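Local coordinates for conjugal transfer protein TRWB (Escherichia coli, PDB 1E9R) that probably acts as a hexameric, DNA-binding P-loop NTPase that couples DNA processing to the secretion channel in bacterial conjugation, at residues Val342-Arg347 with Ile397-Pro401. Numbering follows the deposited sequence.
Sequences VLGGSR and IANLP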
ATOM      1  N   VAL B 342     -11.715 -18.494  22.107  1.00 29.65           N
ATOM      2  CA  VAL B 342     -10.376 -18.628  21.558  1.00 29.20           C
ATOM      3  C   VAL B 342      -9.846 -20.025  21.858  1.00 30.85           C
ATOM      4  O   VAL B 342      -9.639 -20.365  23.015  1.00 32.04           O
ATOM      5  CB  VAL B 342      -9.423 -17.580  22.180  1.00 29.57           C
ATOM      6  CG1 VAL B 342      -7.998 -17.830  21.731  1.00 29.40           C
ATOM      7  CG2 VAL B 342      -9.865 -16.176  21.788  1.00 25.18           C
ATOM      8  N   LEU B 343      -9.647 -20.836  20.819  1.00 33.75           N
ATOM      9  CA  LEU B 343      -9.126 -22.197  20.982  1.00 35.40           C
ATOM     10  C   LEU B 343      -7.633 -22.199  20.705  1.00 36.66           C
ATOM     11  O   LEU B 343      -6.985 -23.253  20.664  1.00 35.97           O
ATOM     12  CB  LEU B 343      -9.823 -23.159  20.024  1.00 37.36           C
ATOM     13  CG  LEU B 343     -11.185 -23.679  20.472  1.00 40.16           C
ATOM     14  CD1 LEU B 343     -12.052 -22.533  20.914  1.00 43.63           C
ATOM     15  CD2 LEU B 343     -11.848 -24.418  19.335  1.00 40.16           C
ATOM     16  N   GLY B 344      -7.093 -21.002  20.497  1.00 38.19           N
ATOM     17  CA  GLY B 344      -5.671 -20.854  20.246  1.00 42.43           C
ATOM     18  C   GLY B 344      -5.136 -21.207  18.868  1.00 44.65           C
ATOM     19  O   GLY B 344      -5.494 -22.238  18.279  1.00 45.33           O
ATOM     20  N   GLY B 345      -4.261 -20.332  18.367  1.00 45.62           N
ATOM     21  CA  GLY B 345      -3.637 -20.543  17.068  1.00 44.67           C
ATOM     22  C   GLY B 345      -2.487 -21.555  17.121  1.00 43.81           C
ATOM     23  O   GLY B 345      -2.269 -22.240  18.136  1.00 44.74           O
ATOM     24  N   SER B 346      -1.752 -21.651  16.015  1.00 40.94           N
ATOM     25  CA  SER B 346      -0.630 -22.566  15.917  1.00 38.17           C
ATOM     26  C   SER B 346       0.606 -21.761  16.281  1.00 36.81           C
ATOM     27  O   SER B 346       0.608 -20.541  16.132  1.00 36.58           O
ATOM     28  CB  SER B 346      -0.536 -23.096  14.482  1.00 36.51           C
ATOM     29  OG  SER B 346       0.510 -24.037  14.334  1.00 40.06           O
ATOM     30  N   ARG B 347       1.652 -22.415  16.776  1.00 36.81           N
ATOM     31  CA  ARG B 347       2.851 -21.662  17.124  1.00 39.06           C
ATOM     32  C   ARG B 347       3.575 -21.154  15.892  1.00 36.61           C
ATOM     33  O   ARG B 347       4.529 -20.399  16.009  1.00 38.64           O
ATOM     34  CB  ARG B 347       3.828 -22.475  17.997  1.00 41.31           C
ATOM     35  CG  ARG B 347       4.030 -23.937  17.634  1.00 45.47           C
ATOM     36  CD  ARG B 347       5.398 -24.459  18.126  1.00 49.93           C
ATOM     37  NE  ARG B 347       5.715 -24.179  19.534  1.00 53.34           N
ATOM     38  CZ  ARG B 347       5.215 -24.821  20.595  1.00 54.81           C
ATOM     39  NH1 ARG B 347       4.342 -25.810  20.458  1.00 53.55           N
ATOM     40  NH2 ARG B 347       5.609 -24.476  21.812  1.00 54.40           N
ATOM     41  N   ILE B 397      -1.202 -18.997  24.445  1.00 38.35           N
ATOM     42  CA  ILE B 397      -2.159 -19.415  23.423  1.00 38.77           C
ATOM     43  C   ILE B 397      -1.504 -20.409  22.455  1.00 39.62           C
ATOM     44  O   ILE B 397      -2.151 -21.347  21.969  1.00 35.82           O
ATOM     45  CB  ILE B 397      -2.702 -18.179  22.651  1.00 39.60           C
ATOM     46  CG1 ILE B 397      -3.540 -17.314  23.602  1.00 38.99           C
ATOM     47  CG2 ILE B 397      -3.532 -18.622  21.461  1.00 35.46           C
ATOM     48  CD1 ILE B 397      -4.127 -16.074  22.975  1.00 39.47           C
ATOM     49  N   ALA B 398      -0.210 -20.204  22.206  1.00 40.10           N
ATOM     50  CA  ALA B 398       0.564 -21.061  21.321  1.00 41.80           C
ATOM     51  C   ALA B 398       0.822 -22.423  21.956  1.00 43.66           C
ATOM     52  O   ALA B 398       1.081 -23.406  21.259  1.00 46.46           O
ATOM     53  CB  ALA B 398       1.881 -20.386  20.980  1.00 38.95           C
ATOM     54  N   ASN B 399       0.754 -22.481  23.282  1.00 45.79           N
ATOM     55  CA  ASN B 399       0.980 -23.726  24.005  1.00 46.21           C
ATOM     56  C   ASN B 399      -0.306 -24.332  24.547  1.00 46.27           C
ATOM     57  O   ASN B 399      -0.274 -25.342  25.244  1.00 47.59           O
ATOM     58  CB  ASN B 399       1.960 -23.486  25.143  1.00 48.35           C
ATOM     59  CG  ASN B 399       3.350 -23.218  24.642  1.00 50.38           C
ATOM     60  OD1 ASN B 399       4.028 -24.125  24.164  1.00 53.47           O
ATOM     61  ND2 ASN B 399       3.784 -21.965  24.723  1.00 54.00           N
ATOM     62  N   LEU B 400      -1.436 -23.712  24.227  1.00 45.31           N
ATOM     63  CA  LEU B 400      -2.726 -24.202  24.682  1.00 45.61           C
ATOM     64  C   LEU B 400      -2.915 -25.638  24.235  1.00 48.57           C
ATOM     65  O   LEU B 400      -2.773 -25.940  23.046  1.00 50.85           O
ATOM     66  CB  LEU B 400      -3.852 -23.375  24.078  1.00 44.19           C
ATOM     67  CG  LEU B 400      -4.753 -22.563  24.999  1.00 44.52           C
ATOM     68  CD1 LEU B 400      -6.032 -22.271  24.257  1.00 43.18           C
ATOM     69  CD2 LEU B 400      -5.073 -23.331  26.256  1.00 43.36           C
ATOM     70  N   PRO B 401      -3.210 -26.556  25.177  1.00 49.57           N
ATOM     71  CA  PRO B 401      -3.408 -27.949  24.749  1.00 48.51           C
ATOM     72  C   PRO B 401      -4.707 -27.977  23.951  1.00 49.80           C
ATOM     73  O   PRO B 401      -5.568 -27.112  24.134  1.00 49.78           O
ATOM     74  CB  PRO B 401      -3.495 -28.713  26.068  1.00 49.14           C
ATOM     75  CG  PRO B 401      -4.047 -27.694  27.026  1.00 49.94           C
ATOM     76  CD  PRO B 401      -3.295 -26.433  26.645  1.00 49.57           C
TER
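G344 meets I397, and R347 meets A398, with CA atoms 4.9 Å and 4.8 Å apart; between them the loop 342-347 runs past segment 397-401, which continues from helix 394-398. The first segment leaves strand 339-342 of the central sheet and leads to helix 350-360. I397 fills the middle. Its CG2 is anti to the backbone N and lies on the G344 backbone, 3.3 Å from G344 CA. The same methyl is 3.6 Å from G345 N. There is little room for a CB at G344, where I397 O stands close, and the positive phi there (77°) also suits glycine. The other branch of I397 carries CD1 to V342 CG1, a looser apolar touch at 4.4 Å. M356 of helix 350-360 packs on both V342 and I397. L400 adds CD1, which rests 3.8 Å from L343 O.

At the far end the A398 methyl sits against the R347 side chain, CB to CB. The R347 chain bends at chi3 (50°) and turns its guanidinium over the A398 carbonyl. A398 O lies over one face of the R347 guanidinium, towards the rim, 4.1 Å from R347 NH1. R347 NH2 gives N399 OD1 a weak, bent hydrogen bond of 2.9 Å, and the guanidinium and amide planes are 69° apart. The amide's stronger partner is A395 O, bonded by N399 ND2. R347 NH1 makes a weak hydrogen bond to G411 O of a neighbouring subunit. A methionine in place of R347 would probably leave N399 OD1 without this donor and lose the weak bond to G411 O of that subunit.

The chemistry is thus split: apolar contact on bare glycine backbone near the sheet, and a weakly bonded polar end at the subunit interface of the hexamer.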